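Local coordinates for protein glycosyl hydrolase, BNR repeat (Ralstonia eutropha, PDB 3B7F) that is a seven-bladed beta-propeller with BNR repeats, probably a glycosyl hydrolase whose substrate is not established, at residues A28-A33 with G54-H59; T130-T135 with H180-D185; G362-A367 with W375-S380. One frame throughout, in Å; residues are numbered along the deposited sequence.

Contact 1: residues A28-A33 with G54-H59; sequences ATIKGA and GHTIHH
The turn T29-G32, a type I beta turn between strands 24-29 and 32-38, is set against the start of strand 56-62, where the backbone bond from I57 N to T29 O (2.9 Å, 165° at the hydrogen) and that from G54 N to K31 O (2.9 Å) tie its two sides down. In the second, G54, which precedes strand 56-62, brings its N well above the K31 carbonyl plane, 54° out of it. Between these two bonds lies T56. Its chi1 of -60° puts OG1 beside its own backbone N, and the hydroxyl donates to I30 O at 3.1 Å, while T56 CA also lies close to that oxygen. The turn is stiffened from within by T29, whose OG1 accepts from K31 N in an ST turn and donates to G32 O; G32 O is thus gripped twice, since T29 N reaches it too. G32 adopts backbone angles at which a CB would press on the preceding carbonyl oxygen. I57 supplies the apolar part. Its two branches separate: CG1 lies against the backbone of G32, 3.4 Å from G32 C, and CG2 meets A28 CB at 3.7 Å. A28 CB also lies 3.2 Å from I57 O. M72 and A74 of strand 70-75 also touch I57. The contact joins two consecutive propeller blades, the first of which is completed by the C-terminal strand 385-391. Its chemistry is that of a polar turn on an apolar base: the carbonyls of T29, I30 and K31 each accept a hydrogen bond from the 54-59 segment, so three successive turn carbonyls fasten one blade to the next.

Contact 2: residues T130-T135 with H180-D185; sequences TWYAGT and HSILVD. With EDO (1,2-ethanediol), chain K.
Y132, I182 and V184 carry an apolar contact between two neighbouring propeller blades, with strand 131-136 of one facing strand 178-184 of the next across the interface. The strands run nearly antiparallel, 160° between their directions, yet their axes come no closer than 7.7 Å. That is too wide for strand pairing and close for face-to-face packing; between the two segments the gap is bridged by side chains meeting each other and, at G134, bare backbone. I182 is the central wedge. Its CG2, anti to the backbone N, touches Y132 CB at 3.6 Å, whereas the other branch carries CD1 up to the opposite backbone, 3.4 Å from G134 N and almost as near to A133 C. G134 has no CB; one built there would come tight against I182 CD1, so the bare backbone is what lets the isoleucine tip settle so close. Further along, V184 CG2 approaches the tyrosine ring obliquely, 3.7 Å from Y132 CE2. Both aliphatic side chains cross the tyrosine at about a right angle. The backbone of the 180-185 segment also meets a small molecule: V184 N donates to O2 of a 1,2-ethanediol, probably from the crystallisation liquor, at 2.8 Å and nearly straight (167°). Among its neighbours the contact is walled in by further strands. L192 of strand 192-197 touches both Y132 and V184, I194 of that same strand and L140 of strand 139-143 pack on I182, and T121 of strand 116-122, which pairs with Y132 through the backbone, also donates its hydroxyl to I182 O across the blade boundary.

Contact 3: residues G362-A367 with W375-S380; sequences GGEIWA and WQCIAS
The outer beta hairpin of a propeller blade brings I365 and W366 of strand 365-368 against C377, I378 and A379 of strand 376-379, with a classic beta bulge in the pairing. The connection, from the end of strand 365-368 to W375, has the S-x-D-x-G-x-x-W pattern of a BNR repeat, or Asp box, and W375 is its closing aromatic. A367 and Q376 form a hydrogen-bonded antiparallel pair, A367 N to Q376 O at 2.8 Å with the return bond from Q376 N to A367 O. One step on, the register slips by a residue: I365 O takes a bond from I378 N at 2.9 Å, nearly along the C=O axis, and a weak one from A379 N, so both residues of the bulge face I365. I365 N donates in turn to A379 O. I378 reaches the I365 and A367 side chains: its CD1 meets A367 CB at 3.7 Å and its CG1 meets I365 CG2 at 3.8 Å; L25 and L36 of the adjoining blade cover I365 and I378. The other face carries W366 and C377. C377 CB stands over the six-membered ring, 3.7 Å from its centroid and 5° off the normal, a CH-pi contact, with the sulfur farther out above that same face. F358 of the next strand inward stacks on W366 and meets W375 edge to face. The indole edge is pinned as well: W366 NE1 donates to E364 OE1 at 3.1 Å, the oxygen lying in the ring plane while the N-H arrives from above the carboxylate plane.

Along the chain the three contacts follow one another in series, each closing before the next opens, and they show two levels of propeller construction. Contact 3 lies within one blade, pairing its two outer strands; contacts 1 and 2 join successive blades. The centres of contacts 1 and 2 are about 20 Å apart and those of contacts 1 and 3 about 17 Å, with no touch. Contacts 2 and 3 lie about 28 Å apart, on opposite sides of the chain's centre. The blade holding strands 24-29 and 32-38 takes its innermost strand, 385-391, from the C-terminus; contact 1 joins this closing blade to the next, and contact 3 lies in the blade before it.

Contact 1: residues A28-A33 with G54-H59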
loop_
_atom_site.group_PDB
_atom_site.type_symbol
_atom_site.label_atom_id
_atom_site.label_comp_id
_atom_site.label_asym_id
_atom_site.label_seq_id
_atom_site.Cartn_x
_atom_site.Cartn_y
_atom_site.Cartn_z
ATOM N N ALA A 28 -2.817 -7.496 8.734
ATOM C CA ALA A 28 -1.507 -8.121 8.808
ATOM C C ALA A 28 -0.739 -7.497 9.948
ATOM O O ALA A 28 -0.636 -6.268 10.014
ATOM C CB ALA A 28 -0.744 -7.923 7.482
ATOM N N THR A 29 -0.226 -8.330 10.858
ATOM C CA THR A 29 0.560 -7.840 11.982
ATOM C C THR A 29 1.840 -8.632 12.106
ATOM O O THR A 29 2.011 -9.710 11.513
ATOM C CB THR A 29 -0.188 -7.917 13.354
ATOM O OG1 THR A 29 -0.029 -9.215 13.926
ATOM C CG2 THR A 29 -1.665 -7.550 13.226
ATOM N N ILE A 30 2.729 -8.082 12.921
ATOM C CA ILE A 30 4.009 -8.668 13.216
ATOM C C ILE A 30 3.929 -10.076 13.843
ATOM O O ILE A 30 4.919 -10.815 13.763
ATOM C CB ILE A 30 4.821 -7.708 14.121
ATOM C CG1 ILE A 30 6.327 -8.022 14.069
ATOM C CG2 ILE A 30 4.231 -7.721 15.558
ATOM C CD1 ILE A 30 7.233 -6.883 14.630
ATOM N N LYS A 31 2.781 -10.439 14.446
ATOM C CA LYS A 31 2.591 -11.768 15.055
ATOM C C LYS A 31 1.345 -12.521 14.607
ATOM O O LYS A 31 0.888 -13.415 15.325
ATOM C CB LYS A 31 2.620 -11.670 16.608
ATOM C CG LYS A 31 3.967 -11.255 17.189
ATOM C CD LYS A 31 5.040 -12.339 17.065
ATOM C CE LYS A 31 6.353 -11.806 17.587
ATOM N NZ LYS A 31 7.411 -12.789 17.378
ATOM N N GLY A 32 0.834 -12.212 13.410
ATOM C CA GLY A 32 -0.303 -12.950 12.841
ATOM C C GLY A 32 -1.251 -12.114 12.021
ATOM O O GLY A 32 -1.095 -10.891 11.914
ATOM N N ALA A 33 -2.225 -12.815 11.447
ATOM C CA ALA A 33 -3.303 -12.252 10.658
ATOM C C ALA A 33 -4.593 -12.267 11.485
ATOM O O ALA A 33 -4.909 -13.243 12.176
ATOM C CB ALA A 33 -3.512 -13.037 9.359
ATOM N N GLY A 54 2.265 -15.926 15.629
ATOM C CA GLY A 54 3.718 -16.019 15.708
ATOM C C GLY A 54 4.504 -15.777 14.433
ATOM O O GLY A 54 5.724 -15.681 14.485
ATOM N N HIS A 55 3.814 -15.685 13.292
ATOM C CA HIS A 55 4.428 -15.365 12.017
ATOM C C HIS A 55 4.237 -13.864 11.775
ATOM O O HIS A 55 3.246 -13.283 12.204
ATOM C CB HIS A 55 3.758 -16.146 10.887
ATOM C CG HIS A 55 3.915 -17.641 10.974
ATOM N ND1 HIS A 55 3.975 -18.439 9.851
ATOM C CD2 HIS A 55 4.043 -18.479 12.037
ATOM C CE1 HIS A 55 4.094 -19.702 10.219
ATOM N NE2 HIS A 55 4.147 -19.752 11.540
ATOM N N THR A 56 5.189 -13.268 11.075
ATOM C CA THR A 56 5.174 -11.868 10.676
ATOM C C THR A 56 4.436 -11.827 9.350
ATOM O O THR A 56 4.882 -12.451 8.391
ATOM C CB THR A 56 6.607 -11.319 10.528
ATOM O OG1 THR A 56 7.273 -11.442 11.784
ATOM C CG2 THR A 56 6.605 -9.851 10.118
ATOM N N ILE A 57 3.302 -11.125 9.312
ATOM C CA ILE A 57 2.478 -11.052 8.129
ATOM C C ILE A 57 2.603 -9.655 7.566
ATOM O O ILE A 57 2.280 -8.677 8.242
ATOM C CB ILE A 57 0.972 -11.371 8.403
ATOM C CG1 ILE A 57 0.797 -12.592 9.331
ATOM C CG2 ILE A 57 0.210 -11.498 7.047
ATOM C CD1 ILE A 57 1.490 -13.913 8.879
ATOM N N HIS A 58 3.037 -9.569 6.315
ATOM C CA HIS A 58 3.234 -8.284 5.659
ATOM C C HIS A 58 2.089 -7.700 4.853
ATOM O O HIS A 58 1.988 -6.480 4.757
ATOM C CB HIS A 58 4.494 -8.354 4.791
ATOM C CG HIS A 58 5.736 -8.279 5.605
ATOM N ND1 HIS A 58 6.229 -7.075 6.066
ATOM C CD2 HIS A 58 6.532 -9.248 6.118
ATOM C CE1 HIS A 58 7.302 -7.309 6.803
ATOM N NE2 HIS A 58 7.504 -8.617 6.853
ATOM N N HIS A 59 1.262 -8.539 4.258
ATOM C CA HIS A 59 0.199 -8.070 3.395
ATOM C C HIS A 59 -0.798 -9.200 3.140
ATOM O O HIS A 59 -0.388 -10.334 2.929
ATOM C CB HIS A 59 0.820 -7.601 2.082
ATOM C CG HIS A 59 0.029 -6.569 1.331
ATOM N ND1 HIS A 59 0.269 -6.306 0.007
ATOM C CD2 HIS A 59 -0.976 -5.736 1.700
ATOM C CE1 HIS A 59 -0.533 -5.338 -0.403
ATOM N NE2 HIS A 59 -1.279 -4.959 0.615
#

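Contact 2: residues T130-T135 with H180-D185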
loop_
_atom_site.group_PDB
_atom_site.type_symbol
_atom_site.label_atom_id
_atom_site.label_comp_id
_atom_site.label_asym_id
_atom_site.label_seq_id
_atom_site.Cartn_x
_atom_site.Cartn_y
_atom_site.Cartn_z
ATOM N N THR A 130 -3.099 -14.265 -12.436
ATOM C CA THR A 130 -1.839 -13.523 -12.497
ATOM C C THR A 130 -1.733 -12.510 -11.343
ATOM O O THR A 130 -2.688 -11.785 -11.058
ATOM C CB THR A 130 -1.655 -12.835 -13.880
ATOM O OG1 THR A 130 -1.536 -13.845 -14.895
ATOM C CG2 THR A 130 -0.407 -11.930 -13.914
ATOM N N TRP A 131 -0.588 -12.496 -10.655
ATOM C CA TRP A 131 -0.294 -11.562 -9.562
ATOM C C TRP A 131 1.133 -11.068 -9.685
ATOM O O TRP A 131 1.958 -11.702 -10.355
ATOM C CB TRP A 131 -0.371 -12.243 -8.197
ATOM C CG TRP A 131 -1.728 -12.649 -7.736
ATOM C CD1 TRP A 131 -2.464 -13.679 -8.200
ATOM C CD2 TRP A 131 -2.478 -12.063 -6.659
ATOM N NE1 TRP A 131 -3.655 -13.752 -7.520
ATOM C CE2 TRP A 131 -3.688 -12.766 -6.568
ATOM C CE3 TRP A 131 -2.249 -10.990 -5.777
ATOM C CZ2 TRP A 131 -4.667 -12.454 -5.611
ATOM C CZ3 TRP A 131 -3.227 -10.675 -4.840
ATOM C CH2 TRP A 131 -4.412 -11.397 -4.770
ATOM N N TYR A 132 1.413 -9.938 -9.036
ATOM C CA TYR A 132 2.773 -9.427 -8.873
ATOM C C TYR A 132 3.085 -9.383 -7.388
ATOM O O TYR A 132 2.199 -9.215 -6.581
ATOM C CB TYR A 132 2.956 -8.035 -9.467
ATOM C CG TYR A 132 2.874 -8.027 -10.964
ATOM C CD1 TYR A 132 4.006 -8.240 -11.749
ATOM C CD2 TYR A 132 1.658 -7.838 -11.597
ATOM C CE1 TYR A 132 3.924 -8.258 -13.110
ATOM C CE2 TYR A 132 1.565 -7.853 -12.945
ATOM C CZ TYR A 132 2.691 -8.061 -13.710
ATOM O OH TYR A 132 2.552 -8.054 -15.081
ATOM N N ALA A 133 4.354 -9.579 -7.058
ATOM C CA ALA A 133 4.865 -9.496 -5.711
ATOM C C ALA A 133 6.084 -8.561 -5.695
ATOM O O ALA A 133 6.927 -8.609 -6.600
ATOM C CB ALA A 133 5.255 -10.857 -5.194
ATOM N N GLY A 134 6.140 -7.713 -4.665
ATOM C CA GLY A 134 7.264 -6.819 -4.404
ATOM C C GLY A 134 7.957 -7.287 -3.131
ATOM O O GLY A 134 7.286 -7.561 -2.141
ATOM N N THR A 135 9.290 -7.354 -3.163
ATOM C CA THR A 135 10.112 -7.845 -2.057
ATOM C C THR A 135 11.035 -6.810 -1.403
ATOM O O THR A 135 11.190 -5.700 -1.897
ATOM C CB THR A 135 11.055 -9.027 -2.538
ATOM O OG1 THR A 135 11.935 -8.558 -3.575
ATOM C CG2 THR A 135 10.249 -10.250 -3.036
ATOM N N HIS A 180 7.304 -1.631 -3.553
ATOM C CA HIS A 180 5.924 -1.498 -3.142
ATOM C C HIS A 180 5.131 -0.857 -4.265
ATOM O O HIS A 180 5.651 -0.693 -5.363
ATOM C CB HIS A 180 5.877 -0.687 -1.832
ATOM C CG HIS A 180 6.480 0.678 -1.928
ATOM N ND1 HIS A 180 5.830 1.740 -2.525
ATOM C CD2 HIS A 180 7.650 1.169 -1.460
ATOM C CE1 HIS A 180 6.597 2.815 -2.457
ATOM N NE2 HIS A 180 7.702 2.502 -1.802
ATOM N N SER A 181 3.869 -0.532 -3.985
ATOM C CA SER A 181 3.004 0.183 -4.893
ATOM C C SER A 181 3.040 -0.323 -6.339
ATOM O O SER A 181 3.227 0.458 -7.273
ATOM C CB SER A 181 3.367 1.671 -4.828
ATOM O OG SER A 181 3.294 2.137 -3.506
ATOM N N ILE A 182 2.866 -1.639 -6.489
ATOM C CA ILE A 182 2.823 -2.289 -7.781
ATOM C C ILE A 182 1.386 -2.097 -8.286
ATOM O O ILE A 182 0.401 -2.557 -7.683
ATOM C CB ILE A 182 3.241 -3.770 -7.731
ATOM C CG1 ILE A 182 4.674 -3.905 -7.215
ATOM C CG2 ILE A 182 3.150 -4.408 -9.135
ATOM C CD1 ILE A 182 5.051 -5.342 -6.814
ATOM N N LEU A 183 1.290 -1.395 -9.400
ATOM C CA LEU A 183 0.041 -0.991 -9.994
ATOM C C LEU A 183 -0.068 -1.545 -11.413
ATOM O O LEU A 183 0.836 -1.331 -12.201
ATOM C CB LEU A 183 0.038 0.536 -10.037
ATOM C CG LEU A 183 -0.243 1.433 -8.818
ATOM C CD1 LEU A 183 0.078 0.825 -7.478
ATOM C CD2 LEU A 183 0.396 2.833 -9.043
ATOM N N VAL A 184 -1.160 -2.250 -11.717
ATOM C CA VAL A 184 -1.462 -2.774 -13.053
ATOM C C VAL A 184 -2.606 -1.926 -13.618
ATOM O O VAL A 184 -3.689 -1.900 -13.048
ATOM C CB VAL A 184 -1.896 -4.250 -12.988
ATOM C CG1 VAL A 184 -2.264 -4.797 -14.429
ATOM C CG2 VAL A 184 -0.816 -5.086 -12.280
ATOM N N ASP A 185 -2.373 -1.245 -14.729
ATOM C CA ASP A 185 -3.374 -0.346 -15.327
ATOM C C ASP A 185 -4.670 -1.107 -15.691
ATOM O O ASP A 185 -4.581 -2.127 -16.369
ATOM C CB ASP A 185 -2.770 0.335 -16.569
ATOM C CG ASP A 185 -3.521 1.576 -17.015
ATOM O OD1 ASP A 185 -4.750 1.558 -17.123
ATOM O OD2 ASP A 185 -2.845 2.576 -17.307
HETATM C C1 EDO K . -4.415 -1.198 -8.177
HETATM O O1 EDO K . -3.869 0.066 -8.635
HETATM C C2 EDO K . -3.469 -2.372 -8.477
HETATM O O2 EDO K . -3.232 -2.536 -9.893
#

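Contact 3: residues G362-A367 with W375-S380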
loop_
_atom_site.group_PDB
_atom_site.type_symbol
_atom_site.label_atom_id
_atom_site.label_comp_id
_atom_site.label_asym_id
_atom_site.label_seq_id
_atom_site.Cartn_x
_atom_site.Cartn_y
_atom_site.Cartn_z
ATOM N N GLY A 362 0.447 0.545 17.423
ATOM C CA GLY A 362 -0.019 0.253 18.764
ATOM C C GLY A 362 -1.146 -0.781 18.817
ATOM O O GLY A 362 -1.629 -1.090 19.907
ATOM N N GLY A 363 -1.605 -1.266 17.650
ATOM C CA GLY A 363 -2.591 -2.322 17.562
ATOM C C GLY A 363 -4.055 -1.998 17.559
ATOM O O GLY A 363 -4.854 -2.858 17.895
ATOM N N GLU A 364 -4.409 -0.784 17.159
ATOM C CA GLU A 364 -5.795 -0.336 17.065
ATOM C C GLU A 364 -6.225 -0.301 15.606
ATOM O O GLU A 364 -5.429 0.022 14.740
ATOM C CB GLU A 364 -5.944 1.060 17.653
ATOM C CG GLU A 364 -5.843 1.126 19.187
ATOM C CD GLU A 364 -5.932 2.544 19.730
ATOM O OE1 GLU A 364 -5.433 3.480 19.094
ATOM O OE2 GLU A 364 -6.450 2.737 20.823
ATOM N N ILE A 365 -7.480 -0.666 15.349
ATOM C CA ILE A 365 -8.099 -0.540 14.048
ATOM C C ILE A 365 -9.191 0.478 14.253
ATOM O O ILE A 365 -10.075 0.251 15.100
ATOM C CB ILE A 365 -8.738 -1.809 13.491
ATOM C CG1 ILE A 365 -7.682 -2.881 13.234
ATOM C CG2 ILE A 365 -9.416 -1.452 12.165
ATOM C CD1 ILE A 365 -6.878 -2.668 11.935
ATOM N N TRP A 366 -9.082 1.614 13.537
ATOM C CA TRP A 366 -10.073 2.702 13.567
ATOM C C TRP A 366 -10.881 2.658 12.292
ATOM O O TRP A 366 -10.314 2.460 11.228
ATOM C CB TRP A 366 -9.410 4.048 13.734
ATOM C CG TRP A 366 -8.785 4.189 15.102
ATOM C CD1 TRP A 366 -7.557 3.777 15.472
ATOM C CD2 TRP A 366 -9.369 4.797 16.253
ATOM N NE1 TRP A 366 -7.317 4.094 16.769
ATOM C CE2 TRP A 366 -8.416 4.725 17.287
ATOM C CE3 TRP A 366 -10.608 5.392 16.516
ATOM C CZ2 TRP A 366 -8.678 5.213 18.594
ATOM C CZ3 TRP A 366 -10.858 5.892 17.784
ATOM C CH2 TRP A 366 -9.894 5.806 18.815
ATOM N N ALA A 367 -12.198 2.814 12.405
ATOM C CA ALA A 367 -13.112 2.695 11.243
ATOM C C ALA A 367 -14.029 3.900 11.119
ATOM O O ALA A 367 -14.432 4.461 12.111
ATOM C CB ALA A 367 -13.952 1.432 11.342
ATOM N N TRP A 375 -14.806 8.511 13.485
ATOM C CA TRP A 375 -13.974 7.341 13.688
ATOM C C TRP A 375 -14.448 6.612 14.934
ATOM O O TRP A 375 -14.903 7.233 15.876
ATOM C CB TRP A 375 -12.483 7.747 13.828
ATOM C CG TRP A 375 -11.969 8.375 12.588
ATOM C CD1 TRP A 375 -11.892 9.707 12.308
ATOM C CD2 TRP A 375 -11.484 7.687 11.426
ATOM N NE1 TRP A 375 -11.367 9.891 11.046
ATOM C CE2 TRP A 375 -11.108 8.665 10.485
ATOM C CE3 TRP A 375 -11.337 6.341 11.095
ATOM C CZ2 TRP A 375 -10.620 8.337 9.218
ATOM C CZ3 TRP A 375 -10.836 6.014 9.840
ATOM C CH2 TRP A 375 -10.497 7.011 8.917
ATOM N N GLN A 376 -14.314 5.295 14.910
ATOM C CA GLN A 376 -14.651 4.408 16.007
ATOM C C GLN A 376 -13.559 3.351 16.055
ATOM O O GLN A 376 -13.209 2.764 15.032
ATOM C CB GLN A 376 -16.004 3.754 15.741
ATOM C CG GLN A 376 -16.525 2.750 16.778
ATOM C CD GLN A 376 -17.053 3.373 18.080
ATOM O OE1 GLN A 376 -17.794 4.376 18.062
ATOM N NE2 GLN A 376 -16.713 2.737 19.222
ATOM N N CYS A 377 -12.997 3.113 17.230
ATOM C CA CYS A 377 -12.058 2.028 17.392
ATOM C C CYS A 377 -12.845 0.696 17.427
ATOM O O CYS A 377 -13.587 0.438 18.354
ATOM C CB CYS A 377 -11.222 2.200 18.663
ATOM S SG CYS A 377 -9.939 0.925 18.769
ATOM N N ILE A 378 -12.661 -0.130 16.413
ATOM C CA ILE A 378 -13.343 -1.435 16.284
ATOM C C ILE A 378 -12.464 -2.638 16.694
ATOM O O ILE A 378 -12.934 -3.754 16.716
ATOM C CB ILE A 378 -13.935 -1.624 14.869
ATOM C CG1 ILE A 378 -12.851 -1.599 13.769
ATOM C CG2 ILE A 378 -15.028 -0.530 14.602
ATOM C CD1 ILE A 378 -13.338 -2.044 12.431
ATOM N N ALA A 379 -11.186 -2.403 16.973
ATOM C CA ALA A 379 -10.249 -3.428 17.495
ATOM C C ALA A 379 -9.087 -2.716 18.177
ATOM O O ALA A 379 -8.632 -1.703 17.682
ATOM C CB ALA A 379 -9.717 -4.326 16.406
ATOM N N SER A 380 -8.643 -3.244 19.318
ATOM C CA SER A 380 -7.492 -2.738 20.050
ATOM C C SER A 380 -6.672 -3.931 20.594
ATOM O O SER A 380 -7.090 -5.095 20.546
ATOM C CB SER A 380 -7.913 -1.807 21.197
ATOM O OG SER A 380 -8.573 -2.537 22.203
#